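Local coordinates for acyl-CoA thioesterase (Alicyclobacillus acidocaldarius subsp. acidocaldarius, PDB 3RQB), which probably hydrolyses the thioester bond of acyl-CoA substrates, using a double-hotdog fold, at residues Pro62-Asn68 with Thr106-Phe112; Pro127-Pro132 with Thr168-Met172; Phe192-Val196 with Val233-Phe239. One frame throughout, in Å; residues are numbered along the deposited sequence.

Contact 1 (Pro62-Asn68 with Thr106-Phe112)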
ATOM      1  N   PRO B  62       2.654  -2.155 -15.845  1.00 46.78           N
ATOM      2  CA  PRO B  62       2.239  -1.957 -14.453  1.00 45.17           C
ATOM      3  C   PRO B  62       3.309  -1.366 -13.546  1.00 47.92           C
ATOM      4  O   PRO B  62       4.494  -1.704 -13.615  1.00 46.58           O
ATOM      5  CB  PRO B  62       1.920  -3.372 -13.985  1.00 38.48           C
ATOM      6  CG  PRO B  62       1.520  -4.090 -15.225  1.00 37.51           C
ATOM      7  CD  PRO B  62       2.336  -3.504 -16.335  1.00 42.10           C
ATOM      8  N   LEU B  63       2.852  -0.495 -12.662  1.00 49.87           N
ATOM      9  CA  LEU B  63       3.680   0.067 -11.614  1.00 46.08           C
ATOM     10  C   LEU B  63       3.190  -0.381 -10.233  1.00 46.01           C
ATOM     11  O   LEU B  63       3.911  -1.053  -9.489  1.00 46.92           O
ATOM     12  CB  LEU B  63       3.686   1.585 -11.735  1.00 49.60           C
ATOM     13  CG  LEU B  63       4.415   1.970 -13.020  1.00 53.18           C
ATOM     14  CD1 LEU B  63       4.266   3.446 -13.368  1.00 46.50           C
ATOM     15  CD2 LEU B  63       5.874   1.571 -12.897  1.00 54.73           C
ATOM     16  N   ALA B  64       1.969   0.008  -9.883  1.00 44.91           N
ATOM     17  CA  ALA B  64       1.437  -0.311  -8.571  1.00 39.95           C
ATOM     18  C   ALA B  64       0.028  -0.875  -8.667  1.00 44.90           C
ATOM     19  O   ALA B  64      -0.691  -0.617  -9.632  1.00 47.45           O
ATOM     20  CB  ALA B  64       1.453   0.924  -7.686  1.00 35.61           C
ATOM     21  N   LEU B  65      -0.347  -1.652  -7.653  1.00 44.11           N
ATOM     22  CA  LEU B  65      -1.699  -2.170  -7.512  1.00 39.43           C
ATOM     23  C   LEU B  65      -2.146  -2.162  -6.052  1.00 44.96           C
ATOM     24  O   LEU B  65      -1.406  -2.584  -5.161  1.00 48.37           O
ATOM     25  CB  LEU B  65      -1.797  -3.594  -8.049  1.00 37.94           C
ATOM     26  CG  LEU B  65      -3.208  -4.181  -7.903  1.00 42.81           C
ATOM     27  CD1 LEU B  65      -4.278  -3.227  -8.454  1.00 43.62           C
ATOM     28  CD2 LEU B  65      -3.331  -5.550  -8.562  1.00 43.58           C
ATOM     29  N   THR B  66      -3.360  -1.669  -5.822  1.00 43.20           N
ATOM     30  CA  THR B  66      -4.001  -1.738  -4.519  1.00 37.55           C
ATOM     31  C   THR B  66      -5.363  -2.362  -4.731  1.00 41.17           C
ATOM     32  O   THR B  66      -6.169  -1.847  -5.506  1.00 42.43           O
ATOM     33  CB  THR B  66      -4.182  -0.345  -3.885  1.00 36.59           C
ATOM     34  OG1 THR B  66      -2.905   0.184  -3.494  1.00 33.54           O
ATOM     35  CG2 THR B  66      -5.101  -0.431  -2.671  1.00 38.38           C
ATOM     36  N   VAL B  67      -5.600  -3.490  -4.070  1.00 42.97           N
ATOM     37  CA  VAL B  67      -6.876  -4.185  -4.160  1.00 38.44           C
ATOM     38  C   VAL B  67      -7.525  -4.169  -2.803  1.00 34.58           C
ATOM     39  O   VAL B  67      -6.908  -4.548  -1.815  1.00 37.49           O
ATOM     40  CB  VAL B  67      -6.709  -5.673  -4.534  1.00 41.98           C
ATOM     41  CG1 VAL B  67      -8.064  -6.374  -4.531  1.00 39.27           C
ATOM     42  CG2 VAL B  67      -6.019  -5.836  -5.876  1.00 36.78           C
ATOM     43  N   ASN B  68      -8.778  -3.741  -2.762  1.00 39.08           N
ATOM     44  CA  ASN B  68      -9.554  -3.771  -1.532  1.00 41.40           C
ATOM     45  C   ASN B  68     -10.670  -4.803  -1.651  1.00 39.84           C
ATOM     46  O   ASN B  68     -11.462  -4.754  -2.600  1.00 38.13           O
ATOM     47  CB  ASN B  68     -10.123  -2.385  -1.255  1.00 43.24           C
ATOM     48  CG  ASN B  68      -9.113  -1.292  -1.522  1.00 55.43           C
ATOM     49  OD1 ASN B  68      -9.294  -0.460  -2.417  1.00 66.24           O
ATOM     50  ND2 ASN B  68      -8.020  -1.308  -0.770  1.00 52.28           N
ATOM     51  N   THR B 106     -15.176  -6.558  -5.094  1.00 43.55           N
ATOM     52  CA  THR B 106     -13.788  -6.124  -4.971  1.00 41.85           C
ATOM     53  C   THR B 106     -13.502  -4.832  -5.758  1.00 43.43           C
ATOM     54  O   THR B 106     -14.072  -4.626  -6.823  1.00 47.26           O
ATOM     55  CB  THR B 106     -12.865  -7.260  -5.450  1.00 41.65           C
ATOM     56  OG1 THR B 106     -13.100  -8.419  -4.632  1.00 48.06           O
ATOM     57  CG2 THR B 106     -11.402  -6.861  -5.374  1.00 34.00           C
ATOM     58  N   THR B 107     -12.645  -3.957  -5.219  1.00 44.07           N
ATOM     59  CA  THR B 107     -12.167  -2.773  -5.948  1.00 51.56           C
ATOM     60  C   THR B 107     -10.648  -2.666  -5.943  1.00 56.52           C
ATOM     61  O   THR B 107      -9.972  -3.188  -5.052  1.00 57.69           O
ATOM     62  CB  THR B 107     -12.743  -1.428  -5.419  1.00 48.90           C
ATOM     63  OG1 THR B 107     -12.037  -1.005  -4.238  1.00 42.81           O
ATOM     64  CG2 THR B 107     -14.235  -1.554  -5.145  1.00 48.25           C
ATOM     65  N   ALA B 108     -10.117  -1.977  -6.946  1.00 51.41           N
ATOM     66  CA  ALA B 108      -8.680  -1.864  -7.098  1.00 48.18           C
ATOM     67  C   ALA B 108      -8.324  -0.583  -7.827  1.00 47.71           C
ATOM     68  O   ALA B 108      -9.123  -0.052  -8.598  1.00 51.00           O
ATOM     69  CB  ALA B 108      -8.130  -3.074  -7.849  1.00 45.57           C
ATOM     70  N   THR B 109      -7.124  -0.084  -7.571  1.00 42.32           N
ATOM     71  CA  THR B 109      -6.585   1.016  -8.352  1.00 45.96           C
ATOM     72  C   THR B 109      -5.218   0.577  -8.865  1.00 45.51           C
ATOM     73  O   THR B 109      -4.504  -0.183  -8.203  1.00 39.45           O
ATOM     74  CB  THR B 109      -6.481   2.341  -7.537  1.00 61.42           C
ATOM     75  OG1 THR B 109      -5.566   2.177  -6.443  1.00 63.38           O
ATOM     76  CG2 THR B 109      -7.848   2.763  -6.996  1.00 59.74           C
ATOM     77  N   ALA B 110      -4.861   1.037 -10.055  1.00 47.57           N
ATOM     78  CA  ALA B 110      -3.588   0.648 -10.637  1.00 43.89           C
ATOM     79  C   ALA B 110      -2.909   1.802 -11.357  1.00 47.52           C
ATOM     80  O   ALA B 110      -3.562   2.714 -11.891  1.00 48.78           O
ATOM     81  CB  ALA B 110      -3.766  -0.541 -11.584  1.00 30.61           C
ATOM     82  N   VAL B 111      -1.586   1.744 -11.372  1.00 39.92           N
ATOM     83  CA  VAL B 111      -0.810   2.728 -12.080  1.00 34.93           C
ATOM     84  C   VAL B 111       0.033   2.030 -13.125  1.00 38.25           C
ATOM     85  O   VAL B 111       0.811   1.143 -12.804  1.00 32.97           O
ATOM     86  CB  VAL B 111       0.101   3.486 -11.123  1.00 29.40           C
ATOM     87  CG1 VAL B 111       0.752   4.653 -11.841  1.00 25.07           C
ATOM     88  CG2 VAL B 111      -0.705   3.969  -9.915  1.00 34.14           C
ATOM     89  N   PHE B 112      -0.132   2.437 -14.378  1.00 47.94           N
ATOM     90  CA  PHE B 112       0.706   1.957 -15.471  1.00 48.30           C
ATOM     91  C   PHE B 112       1.584   3.089 -15.938  1.00 45.07           C
ATOM     92  O   PHE B 112       1.204   4.250 -15.839  1.00 47.34           O
ATOM     93  CB  PHE B 112      -0.140   1.500 -16.648  1.00 49.72           C
ATOM     94  CG  PHE B 112      -0.769   0.171 -16.450  1.00 55.80           C
ATOM     95  CD1 PHE B 112      -1.780  -0.000 -15.518  1.00 58.34           C
ATOM     96  CD2 PHE B 112      -0.362  -0.912 -17.202  1.00 60.83           C
ATOM     97  CE1 PHE B 112      -2.375  -1.231 -15.342  1.00 56.22           C
ATOM     98  CE2 PHE B 112      -0.952  -2.148 -17.029  1.00 63.89           C
ATOM     99  CZ  PHE B 112      -1.962  -2.308 -16.096  1.00 57.44           C
TER

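Contact 2 (Pro127-Pro132 with Thr168-Met172)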
ATOM      1  N   PRO B 127      18.475 -11.543   2.435  1.00 60.97           N
ATOM      2  CA  PRO B 127      18.946 -12.466   3.469  1.00 62.65           C
ATOM      3  C   PRO B 127      19.830 -13.546   2.874  1.00 68.00           C
ATOM      4  O   PRO B 127      19.726 -13.844   1.680  1.00 69.19           O
ATOM      5  CB  PRO B 127      17.650 -13.084   4.016  1.00 48.14           C
ATOM      6  CG  PRO B 127      16.573 -12.670   3.083  1.00 45.75           C
ATOM      7  CD  PRO B 127      17.014 -11.388   2.469  1.00 49.64           C
ATOM      8  N   ASP B 128      20.709 -14.107   3.693  1.00 69.06           N
ATOM      9  CA  ASP B 128      21.525 -15.212   3.237  1.00 71.83           C
ATOM     10  C   ASP B 128      20.752 -16.498   3.460  1.00 67.37           C
ATOM     11  O   ASP B 128      20.334 -16.787   4.579  1.00 65.41           O
ATOM     12  CB  ASP B 128      22.854 -15.268   3.977  1.00 75.53           C
ATOM     13  CG  ASP B 128      23.798 -16.290   3.377  1.00 82.08           C
ATOM     14  OD1 ASP B 128      23.965 -16.288   2.135  1.00 86.70           O
ATOM     15  OD2 ASP B 128      24.353 -17.112   4.138  1.00 78.15           O
ATOM     16  N   VAL B 129      20.568 -17.268   2.391  1.00 68.35           N
ATOM     17  CA  VAL B 129      19.727 -18.465   2.439  1.00 73.20           C
ATOM     18  C   VAL B 129      20.283 -19.606   1.589  1.00 74.66           C
ATOM     19  O   VAL B 129      21.043 -19.374   0.644  1.00 84.95           O
ATOM     20  CB  VAL B 129      18.303 -18.162   1.929  1.00 75.67           C
ATOM     21  CG1 VAL B 129      17.734 -16.945   2.635  1.00 76.64           C
ATOM     22  CG2 VAL B 129      18.315 -17.942   0.418  1.00 75.30           C
ATOM     23  N   PRO B 130      19.903 -20.847   1.924  1.00 64.24           N
ATOM     24  CA  PRO B 130      20.281 -21.986   1.080  1.00 65.17           C
ATOM     25  C   PRO B 130      19.542 -21.944  -0.255  1.00 63.37           C
ATOM     26  O   PRO B 130      18.549 -21.230  -0.375  1.00 54.68           O
ATOM     27  CB  PRO B 130      19.846 -23.204   1.914  1.00 59.56           C
ATOM     28  CG  PRO B 130      18.775 -22.680   2.811  1.00 55.80           C
ATOM     29  CD  PRO B 130      19.159 -21.265   3.125  1.00 56.33           C
ATOM     30  N   PRO B 131      20.036 -22.688  -1.254  1.00 70.59           N
ATOM     31  CA  PRO B 131      19.382 -22.759  -2.565  1.00 71.21           C
ATOM     32  C   PRO B 131      18.130 -23.631  -2.506  1.00 72.30           C
ATOM     33  O   PRO B 131      17.995 -24.451  -1.592  1.00 73.14           O
ATOM     34  CB  PRO B 131      20.439 -23.433  -3.452  1.00 73.16           C
ATOM     35  CG  PRO B 131      21.706 -23.482  -2.623  1.00 73.54           C
ATOM     36  CD  PRO B 131      21.269 -23.490  -1.207  1.00 72.41           C
ATOM     37  N   PRO B 132      17.228 -23.468  -3.487  1.00 69.25           N
ATOM     38  CA  PRO B 132      16.006 -24.277  -3.588  1.00 70.11           C
ATOM     39  C   PRO B 132      16.372 -25.748  -3.568  1.00 74.38           C
ATOM     40  O   PRO B 132      15.570 -26.598  -3.191  1.00 78.08           O
ATOM     41  CB  PRO B 132      15.455 -23.904  -4.968  1.00 62.20           C
ATOM     42  CG  PRO B 132      15.983 -22.539  -5.219  1.00 55.66           C
ATOM     43  CD  PRO B 132      17.344 -22.497  -4.587  1.00 58.47           C
ATOM     44  N   THR B 168       9.006 -14.554   7.766  1.00 43.69           N
ATOM     45  CA  THR B 168       9.050 -15.754   6.933  1.00 50.63           C
ATOM     46  C   THR B 168       9.980 -15.593   5.732  1.00 47.38           C
ATOM     47  O   THR B 168      10.006 -14.535   5.094  1.00 37.81           O
ATOM     48  CB  THR B 168       7.646 -16.116   6.390  1.00 59.56           C
ATOM     49  OG1 THR B 168       6.834 -16.616   7.458  1.00 66.62           O
ATOM     50  CG2 THR B 168       7.734 -17.180   5.297  1.00 55.57           C
ATOM     51  N   TYR B 169      10.751 -16.641   5.444  1.00 51.80           N
ATOM     52  CA  TYR B 169      11.471 -16.760   4.171  1.00 47.27           C
ATOM     53  C   TYR B 169      10.955 -17.987   3.427  1.00 43.95           C
ATOM     54  O   TYR B 169      10.770 -19.043   4.030  1.00 47.35           O
ATOM     55  CB  TYR B 169      12.976 -16.944   4.373  1.00 42.80           C
ATOM     56  CG  TYR B 169      13.695 -15.855   5.146  1.00 51.90           C
ATOM     57  CD1 TYR B 169      13.127 -14.600   5.341  1.00 60.77           C
ATOM     58  CD2 TYR B 169      14.962 -16.092   5.678  1.00 52.06           C
ATOM     59  CE1 TYR B 169      13.810 -13.610   6.058  1.00 68.07           C
ATOM     60  CE2 TYR B 169      15.648 -15.120   6.388  1.00 57.04           C
ATOM     61  CZ  TYR B 169      15.075 -13.881   6.582  1.00 64.85           C
ATOM     62  OH  TYR B 169      15.774 -12.920   7.295  1.00 60.52           O
ATOM     63  N   GLN B 170      10.722 -17.859   2.125  1.00 37.77           N
ATOM     64  CA  GLN B 170      10.373 -19.029   1.332  1.00 42.85           C
ATOM     65  C   GLN B 170      10.799 -18.945  -0.129  1.00 46.70           C
ATOM     66  O   GLN B 170      10.814 -17.871  -0.740  1.00 43.76           O
ATOM     67  CB  GLN B 170       8.872 -19.300   1.415  1.00 48.06           C
ATOM     68  CG  GLN B 170       8.010 -18.273   0.702  1.00 50.74           C
ATOM     69  CD  GLN B 170       6.568 -18.288   1.200  1.00 52.10           C
ATOM     70  OE1 GLN B 170       6.304 -18.632   2.359  1.00 47.16           O
ATOM     71  NE2 GLN B 170       5.629 -17.913   0.324  1.00 52.51           N
ATOM     72  N   TRP B 171      11.149 -20.097  -0.682  1.00 47.98           N
ATOM     73  CA  TRP B 171      11.279 -20.221  -2.116  1.00 51.95           C
ATOM     74  C   TRP B 171       9.898 -20.554  -2.625  1.00 57.96           C
ATOM     75  O   TRP B 171       9.190 -21.380  -2.042  1.00 63.01           O
ATOM     76  CB  TRP B 171      12.248 -21.338  -2.485  1.00 56.12           C
ATOM     77  CG  TRP B 171      13.668 -21.040  -2.129  1.00 57.73           C
ATOM     78  CD1 TRP B 171      14.421 -21.652  -1.164  1.00 55.62           C
ATOM     79  CD2 TRP B 171      14.511 -20.050  -2.731  1.00 59.44           C
ATOM     80  NE1 TRP B 171      15.679 -21.105  -1.130  1.00 57.03           N
ATOM     81  CE2 TRP B 171      15.764 -20.121  -2.081  1.00 58.54           C
ATOM     82  CE3 TRP B 171      14.328 -19.109  -3.756  1.00 56.49           C
ATOM     83  CZ2 TRP B 171      16.833 -19.284  -2.423  1.00 50.42           C
ATOM     84  CZ3 TRP B 171      15.390 -18.279  -4.097  1.00 50.11           C
ATOM     85  CH2 TRP B 171      16.626 -18.374  -3.429  1.00 46.97           C
HETATM   86  N   MSE B 172       9.507 -19.896  -3.705  1.00 57.45           N
HETATM   87  CA  MSE B 172       8.189 -20.110  -4.270  1.00 53.21           C
HETATM   88  C   MSE B 172       8.192 -19.867  -5.773  1.00 52.12           C
HETATM   89  O   MSE B 172       8.924 -19.010  -6.290  1.00 48.39           O
HETATM   90  CB  MSE B 172       7.187 -19.168  -3.605  1.00 54.30           C
HETATM   91  CG  MSE B 172       7.464 -17.717  -3.940  1.00 58.32           C
HETATM   92 SE   MSE B 172       6.836 -16.452  -2.620  0.59 74.13          SE
HETATM   93  CE  MSE B 172       7.673 -14.853  -3.348  1.00 86.46           C
TER

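Contact 3 (Phe192-Val196 with Val233-Phe239)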
ATOM      1  N   PHE B 192       2.068 -16.024   1.092  1.00 54.69           N
ATOM      2  CA  PHE B 192       2.600 -16.141   2.448  1.00 50.75           C
ATOM      3  C   PHE B 192       1.569 -16.580   3.473  1.00 49.77           C
ATOM      4  O   PHE B 192       0.457 -16.047   3.537  1.00 46.59           O
ATOM      5  CB  PHE B 192       3.213 -14.821   2.905  1.00 45.44           C
ATOM      6  CG  PHE B 192       4.406 -14.405   2.104  1.00 46.66           C
ATOM      7  CD1 PHE B 192       5.553 -15.179   2.102  1.00 50.86           C
ATOM      8  CD2 PHE B 192       4.385 -13.242   1.357  1.00 45.35           C
ATOM      9  CE1 PHE B 192       6.661 -14.801   1.361  1.00 52.97           C
ATOM     10  CE2 PHE B 192       5.482 -12.865   0.615  1.00 47.97           C
ATOM     11  CZ  PHE B 192       6.625 -13.644   0.618  1.00 51.17           C
ATOM     12  N   VAL B 193       1.964 -17.546   4.289  1.00 45.40           N
ATOM     13  CA  VAL B 193       1.188 -17.921   5.448  1.00 41.44           C
ATOM     14  C   VAL B 193       0.901 -16.661   6.250  1.00 44.47           C
ATOM     15  O   VAL B 193       1.761 -15.791   6.356  1.00 41.95           O
ATOM     16  CB  VAL B 193       1.976 -18.906   6.297  1.00 43.59           C
ATOM     17  CG1 VAL B 193       1.556 -18.826   7.755  1.00 40.56           C
ATOM     18  CG2 VAL B 193       1.798 -20.308   5.742  1.00 49.67           C
ATOM     19  N   PRO B 194      -0.318 -16.552   6.809  1.00 44.34           N
ATOM     20  CA  PRO B 194      -0.756 -15.346   7.520  1.00 43.60           C
ATOM     21  C   PRO B 194       0.146 -15.074   8.704  1.00 41.29           C
ATOM     22  O   PRO B 194       0.341 -15.978   9.525  1.00 39.92           O
ATOM     23  CB  PRO B 194      -2.149 -15.736   8.037  1.00 37.76           C
ATOM     24  CG  PRO B 194      -2.586 -16.831   7.158  1.00 33.68           C
ATOM     25  CD  PRO B 194      -1.342 -17.605   6.858  1.00 34.80           C
ATOM     26  N   ARG B 195       0.646 -13.847   8.822  1.00 36.78           N
ATOM     27  CA  ARG B 195       1.668 -13.556   9.824  1.00 37.88           C
ATOM     28  C   ARG B 195       1.268 -14.124  11.201  1.00 45.47           C
ATOM     29  O   ARG B 195       2.062 -14.796  11.873  1.00 47.79           O
ATOM     30  CB  ARG B 195       1.939 -12.048   9.904  1.00 32.08           C
ATOM     31  CG  ARG B 195       2.567 -11.423   8.647  1.00 33.82           C
ATOM     32  CD  ARG B 195       3.905 -12.053   8.289  1.00 35.60           C
ATOM     33  NE  ARG B 195       3.736 -13.217   7.418  1.00 41.06           N
ATOM     34  CZ  ARG B 195       4.543 -14.275   7.390  1.00 41.26           C
ATOM     35  NH1 ARG B 195       5.591 -14.344   8.190  1.00 46.20           N
ATOM     36  NH2 ARG B 195       4.298 -15.275   6.560  1.00 43.70           N
ATOM     37  N   VAL B 196       0.019 -13.886  11.592  1.00 43.47           N
ATOM     38  CA  VAL B 196      -0.472 -14.277  12.908  1.00 36.98           C
ATOM     39  C   VAL B 196      -0.333 -15.788  13.200  1.00 37.21           C
ATOM     40  O   VAL B 196       0.065 -16.174  14.300  1.00 40.02           O
ATOM     41  CB  VAL B 196      -1.920 -13.780  13.127  1.00 37.28           C
ATOM     42  CG1 VAL B 196      -2.888 -14.594  12.298  1.00 44.19           C
ATOM     43  CG2 VAL B 196      -2.302 -13.839  14.600  1.00 31.54           C
ATOM     44  N   VAL B 233      10.003 -12.611   1.286  1.00 52.14           N
ATOM     45  CA  VAL B 233      10.221 -12.326   2.694  1.00 49.97           C
ATOM     46  C   VAL B 233       9.027 -11.548   3.213  1.00 50.54           C
ATOM     47  O   VAL B 233       8.801 -10.405   2.816  1.00 51.97           O
ATOM     48  CB  VAL B 233      11.464 -11.446   2.907  1.00 48.18           C
ATOM     49  CG1 VAL B 233      11.653 -11.152   4.404  1.00 49.55           C
ATOM     50  CG2 VAL B 233      12.702 -12.102   2.296  1.00 43.93           C
ATOM     51  N   ALA B 234       8.285 -12.140   4.134  1.00 50.36           N
ATOM     52  CA  ALA B 234       7.146 -11.450   4.703  1.00 49.04           C
ATOM     53  C   ALA B 234       7.398 -11.246   6.177  1.00 53.58           C
ATOM     54  O   ALA B 234       7.794 -12.172   6.886  1.00 59.53           O
ATOM     55  CB  ALA B 234       5.876 -12.247   4.481  1.00 48.68           C
ATOM     56  N   ARG B 235       7.178 -10.023   6.630  1.00 52.35           N
ATOM     57  CA  ARG B 235       7.331  -9.698   8.039  1.00 53.38           C
ATOM     58  C   ARG B 235       6.056  -9.015   8.504  1.00 48.66           C
ATOM     59  O   ARG B 235       5.179  -8.674   7.702  1.00 40.74           O
ATOM     60  CB  ARG B 235       8.577  -8.832   8.303  1.00 55.81           C
ATOM     61  CG  ARG B 235       8.432  -7.349   7.976  1.00 68.33           C
ATOM     62  CD  ARG B 235       9.739  -6.569   8.202  1.00 79.70           C
ATOM     63  NE  ARG B 235       9.628  -5.159   7.801  1.00 93.04           N
ATOM     64  CZ  ARG B 235       9.380  -4.141   8.629  1.00100.47           C
ATOM     65  NH1 ARG B 235       9.217  -4.358   9.934  1.00104.64           N
ATOM     66  NH2 ARG B 235       9.297  -2.898   8.154  1.00 97.33           N
ATOM     67  N   ALA B 236       5.926  -8.877   9.812  1.00 53.72           N
ATOM     68  CA  ALA B 236       4.768  -8.216  10.375  1.00 55.59           C
ATOM     69  C   ALA B 236       5.244  -7.023  11.164  1.00 53.70           C
ATOM     70  O   ALA B 236       6.420  -6.913  11.505  1.00 53.04           O
ATOM     71  CB  ALA B 236       3.997  -9.167  11.274  1.00 59.45           C
ATOM     72  N   THR B 237       4.332  -6.103  11.425  1.00 59.79           N
ATOM     73  CA  THR B 237       4.674  -4.928  12.205  1.00 60.25           C
ATOM     74  C   THR B 237       4.021  -5.002  13.584  1.00 56.08           C
ATOM     75  O   THR B 237       4.704  -5.093  14.602  1.00 55.45           O
ATOM     76  CB  THR B 237       4.277  -3.648  11.474  1.00 59.97           C
ATOM     77  OG1 THR B 237       4.467  -3.832  10.065  1.00 58.47           O
ATOM     78  CG2 THR B 237       5.137  -2.501  11.950  1.00 62.15           C
ATOM     79  N   GLY B 238       2.698  -4.987  13.621  1.00 51.39           N
ATOM     80  CA  GLY B 238       2.008  -5.099  14.887  1.00 53.79           C
ATOM     81  C   GLY B 238       0.680  -5.799  14.737  1.00 53.28           C
ATOM     82  O   GLY B 238       0.233  -6.064  13.622  1.00 50.38           O
ATOM     83  N   PHE B 239       0.069  -6.129  15.871  1.00 50.53           N
ATOM     84  CA  PHE B 239      -1.262  -6.701  15.901  1.00 45.28           C
ATOM     85  C   PHE B 239      -2.037  -5.950  16.966  1.00 53.97           C
ATOM     86  O   PHE B 239      -1.691  -6.017  18.148  1.00 64.95           O
ATOM     87  CB  PHE B 239      -1.195  -8.170  16.301  1.00 41.88           C
ATOM     88  CG  PHE B 239      -0.182  -8.987  15.527  1.00 50.09           C
ATOM     89  CD1 PHE B 239       1.158  -9.006  15.905  1.00 54.28           C
ATOM     90  CD2 PHE B 239      -0.577  -9.779  14.452  1.00 50.45           C
ATOM     91  CE1 PHE B 239       2.092  -9.782  15.204  1.00 50.46           C
ATOM     92  CE2 PHE B 239       0.351 -10.557  13.748  1.00 48.09           C
ATOM     93  CZ  PHE B 239       1.685 -10.558  14.126  1.00 46.09           C
TER

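Contact 1 (Pro62-Asn68 with Thr106-Phe112)
Strands 62-68 and 106-112 run antiparallel, their axes 4.5 Å apart at closest approach and their directions at 164°. They are neighbours in the N-terminal hotdog domain, in which a long antiparallel sheet wraps around a central helix. T66 pairs with T109 through T66 N to T109 O (3.0 Å) and T109 N to T66 O (2.9 Å), and N68 pairs with T107 through N68 N to T107 O (2.6 Å) and T107 N to N68 O (3.0 Å). Towards P62 the regular pairing gives way to a classic beta bulge. L63 and A64 both face V111, whose O accepts from L63 N at 2.6 Å and, weakly, from A64 N at 3.3 Å; V111 N returns a bond to A64 O (3.1 Å). L63, the first of the two bulge residues (phi/psi -115/-63°), points its side chain toward the partner strand, where its CD1 reaches V111 CG1 at 4.0 Å.

P62, L65, V67, A108, A110 and F112 lie on one face, which helix 41-53 covers through A45 against V67 and A52 and M53 against F112. The small A108 and A110 let the L65 side chain lean across, its CD1 3.9 Å from A108 CB. The other face carries A64, T66, N68, T107, T109 and V111 and meets the second subunit. Beta-branched threonines suit both the strand and this polar seam: T66 OG1 bonds to T212, and N68 OD1 to T109 of the second subunit. At the bulged end P62 lies over the F112 ring in a CH-pi contact, its CA 4.1 Å from the ring centroid.

Contact 2 (Pro127-Pro132 with Thr168-Met172)
Two aromatic side chains on strand 168-172, Y169 and W171, hold a proline-rich loop, 127-132, against the protein. Both take the m rotamer (chi1 of -58° and -69°), which sends both rings toward the loop from the same face of the strand, while chi2 of -17° for Y169 and 111° for W171 turns their planes differently. P127 sets CG over the face of the Y169 ring, 4.2 Å from its centroid, while P132 CG lies over the five-membered ring of W171 at 4.0 Å. The flat, polarised C-H surface of proline suits such CH-pi contacts, and its restricted phi suits the extended backbone of 127-131. V129, also m, fits between the aromatics, with CG2 3.5 Å from W171 CZ2 and CG1 4.2 Å from Y169 CD2. The indole nitrogen finds an acceptor in the loop backbone: W171 NE1 donates to P130 O at 3.0 Å. Strand 168-174 lies between strands 150-156 and 230-240; W171 also touches R153 and I155 of the former and L231 of the latter, and P127 rests on L231 and V233.

Contact 3 (Phe192-Val196 with Val233-Phe239)
The F192 ring lies flat over A234, whose CB stands 3.6 Å from the ring centroid and 15° off its normal, a CH-pi contact that alanine is small enough to make so closely. A234 CB also faces the guanidinium of R195, with R195 NE 3.8 Å away. Farther along the strand R195 CG meets A236 CB at 3.7 Å, so the aliphatic part of the arginine packs on the second small residue. In the C-terminal hotdog domain this is where the entry to helix 195-200, with P194 at its N-cap, rests on strand 230-240 of the sheet. The buried charge is met by acceptors around it: R195 NH1 bonds to A166 O and T168 OG1, R195 NE to Q246, and R195 NH2 weakly to V193 O at 2.6 Å. At the far end F239 comes alongside V196, with F239 CE2 4.0 Å from V196 CB, and its ring also meets W119 of the second subunit.

Contacts 1 and 3 are buried and both reach the second subunit, whereas contact 2 lies at the surface and touches no other chain. All three involve the same sheet, but contact 1 belongs to the N-terminal hotdog half, its centre 21 and 28 Å from the centres of contacts 3 and 2, which share the C-terminal half. Contacts 2 and 3 meet where strands 168-174 and 230-240 adjoin: T168 N lies 2.8 Å from A234 O, and T168 OG1 2.7 Å from R195 NH1, both probable hydrogen bonds. Backbone pairing dominates contact 1 and proline-aromatic packing contact 2; in contact 3 F192 and R195 lie on small alanines of the strand, while the strand's own F239 meets V196.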